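Local coordinates for protein endolysin 2638A (PDB 7AQH) that cuts host cell-wall peptidoglycan to release new phage, the part present here being its C-terminal SH3b cell wall-binding domain, at residues A16-T21 with M75-W80. Sequence-based numbering, arbitrary orientation.
Sequences ASFTVT and MPVRTW
F18 and V77 meet in the buried interior of an SH3b domain, a small all-beta fold whose curled antiparallel strands close round one apolar core. Strands 16-20 and 75-77 are not paired neighbours: their axes run at 80° to each other and come no closer than 10.1 Å. Side chains alone bridge this gap, without a hydrogen bond across it.

The CH-pi contact comes first. V77 lays its CG1 methyl over one face of the F18 ring, 4.1 Å from the centroid. The methyl is displaced toward the rim, so that CE2 is the closest ring atom to CG1, at 3.8 Å. Phenylalanine suits the place because its ring reaches far enough from its strand to meet V77 part-way, with a flat face to offer; CG stands anti to the backbone N (chi1 -175°), which directs the ring across to V77. Valine answers with a short, beta-branched side chain that presents a methyl to the flat ring and sits easily in a strand.

Sulfur contacts make up the rest. M75 forms a Met-aromatic contact with F18, its SD 5.2 Å from the ring centroid and approaching obliquely. Methionine's unbranched chain carries the polarisable sulfur out between the F18 ring and V20 CG2. Around them, I26 packs on F18, V20 and M75, I49 on F18 and M75, and W65 on M75, joining strands 26-30, 48-51 and 60-66 to the same apolar core.

V20, two residues on from F18 in the same strand, completes the group: its CG2 methyl lies in the plane of the F18 ring at the edge, and the same CG2 meets M75 SD at 4.2 Å.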
loop_
_atom_site.group_PDB
_atom_site.type_symbol
_atom_site.label_atom_id
_atom_site.label_comp_id
_atom_site.label_asym_id
_atom_site.label_seq_id
_atom_site.Cartn_x
_atom_site.Cartn_y
_atom_site.Cartn_z
ATOM N N ALA A 16 11.091 3.830 3.409
ATOM C CA ALA A 16 11.271 2.801 4.424
ATOM C C ALA A 16 11.008 1.435 3.802
ATOM O O ALA A 16 10.531 1.328 2.668
ATOM C CB ALA A 16 10.359 3.047 5.632
ATOM N N SER A 17 11.330 0.390 4.563
ATOM C CA SER A 17 11.153 -0.993 4.145
ATOM C C SER A 17 9.982 -1.620 4.892
ATOM O O SER A 17 9.739 -1.313 6.062
ATOM C CB SER A 17 12.411 -1.823 4.394
ATOM O OG SER A 17 12.670 -1.931 5.782
ATOM N N PHE A 18 9.259 -2.503 4.208
ATOM C CA PHE A 18 8.106 -3.192 4.773
ATOM C C PHE A 18 8.271 -4.697 4.614
ATOM O O PHE A 18 8.558 -5.183 3.514
ATOM C CB PHE A 18 6.804 -2.733 4.104
ATOM C CG PHE A 18 5.560 -3.315 4.723
ATOM C CD1 PHE A 18 5.061 -4.536 4.302
ATOM C CD2 PHE A 18 4.885 -2.633 5.723
ATOM C CE1 PHE A 18 3.912 -5.070 4.869
ATOM C CE2 PHE A 18 3.736 -3.161 6.293
ATOM C CZ PHE A 18 3.248 -4.380 5.867
ATOM N N THR A 19 8.082 -5.430 5.709
ATOM C CA THR A 19 8.123 -6.888 5.714
ATOM C C THR A 19 6.723 -7.426 5.978
ATOM O O THR A 19 6.125 -7.131 7.019
ATOM C CB THR A 19 9.098 -7.421 6.765
ATOM O OG1 THR A 19 10.166 -6.484 6.957
ATOM C CG2 THR A 19 9.653 -8.785 6.349
ATOM N N VAL A 20 6.205 -8.215 5.035
ATOM C CA VAL A 20 4.842 -8.720 5.146
ATOM C C VAL A 20 4.777 -9.766 6.251
ATOM O O VAL A 20 5.559 -10.725 6.270
ATOM C CB VAL A 20 4.372 -9.297 3.803
ATOM C CG1 VAL A 20 3.031 -9.996 3.965
ATOM C CG2 VAL A 20 4.286 -8.199 2.755
ATOM N N THR A 21 3.839 -9.583 7.179
ATOM C CA THR A 21 3.591 -10.546 8.240
ATOM C C THR A 21 2.206 -11.170 8.146
ATOM O O THR A 21 1.875 -12.036 8.965
ATOM C CB THR A 21 3.770 -9.894 9.619
ATOM O OG1 THR A 21 3.786 -10.910 10.629
ATOM C CG2 THR A 21 2.634 -8.927 9.904
ATOM N N MET A 75 0.341 -1.499 -2.475
ATOM C CA MET A 75 0.029 -2.574 -1.547
ATOM C C MET A 75 -0.688 -2.011 -0.327
ATOM O O MET A 75 -0.229 -1.014 0.258
ATOM C CB MET A 75 1.305 -3.312 -1.118
ATOM C CG MET A 75 1.048 -4.578 -0.319
ATOM S SD MET A 75 2.470 -5.083 0.670
ATOM C CE MET A 75 3.769 -5.067 -0.559
ATOM N N PRO A 76 -1.802 -2.608 0.091
ATOM C CA PRO A 76 -2.420 -2.205 1.357
ATOM C C PRO A 76 -1.630 -2.739 2.540
ATOM O O PRO A 76 -1.024 -3.811 2.480
ATOM C CB PRO A 76 -3.814 -2.835 1.287
ATOM C CG PRO A 76 -3.623 -4.038 0.423
ATOM C CD PRO A 76 -2.570 -3.664 -0.591
ATOM N N VAL A 77 -1.640 -1.973 3.630
ATOM C CA VAL A 77 -0.841 -2.323 4.799
ATOM C C VAL A 77 -1.675 -2.230 6.070
ATOM O O VAL A 77 -1.239 -2.668 7.139
ATOM C CB VAL A 77 0.409 -1.428 4.898
ATOM C CG1 VAL A 77 1.329 -1.672 3.712
ATOM C CG2 VAL A 77 0.007 0.037 4.977
ATOM N N ARG A 78 -2.873 -1.661 5.967
ATOM C CA ARG A 78 -3.731 -1.531 7.138
ATOM C C ARG A 78 -5.046 -0.891 6.717
ATOM O O ARG A 78 -5.118 -0.186 5.705
ATOM C CB ARG A 78 -3.062 -0.704 8.239
ATOM C CG ARG A 78 -2.935 0.777 7.922
ATOM C CD ARG A 78 -1.886 1.433 8.805
ATOM N NE ARG A 78 -2.050 1.069 10.210
ATOM C CZ ARG A 78 -1.250 1.483 11.187
ATOM N NH1 ARG A 78 -0.224 2.279 10.914
ATOM N NH2 ARG A 78 -1.473 1.100 12.436
ATOM N N THR A 79 -6.084 -1.145 7.508
ATOM C CA THR A 79 -7.385 -0.549 7.252
ATOM C C THR A 79 -7.377 0.928 7.640
ATOM O O THR A 79 -6.583 1.380 8.469
ATOM C CB THR A 79 -8.480 -1.289 8.021
ATOM O OG1 THR A 79 -8.252 -1.156 9.430
ATOM C CG2 THR A 79 -8.485 -2.764 7.650
ATOM N N TRP A 80 -8.286 1.683 7.028
ATOM C CA TRP A 80 -8.326 3.129 7.214
ATOM C C TRP A 80 -9.761 3.609 7.082
ATOM O O TRP A 80 -10.405 3.368 6.056
ATOM C CB TRP A 80 -7.423 3.828 6.194
ATOM C CG TRP A 80 -7.577 5.317 6.150
ATOM C CD1 TRP A 80 -7.195 6.212 7.105
ATOM C CD2 TRP A 80 -8.143 6.087 5.082
ATOM N NE1 TRP A 80 -7.494 7.491 6.702
ATOM C CE2 TRP A 80 -8.077 7.441 5.463
ATOM C CE3 TRP A 80 -8.701 5.760 3.842
ATOM C CZ2 TRP A 80 -8.548 8.469 4.650
ATOM C CZ3 TRP A 80 -9.169 6.782 3.036
ATOM C CH2 TRP A 80 -9.090 8.120 3.443
#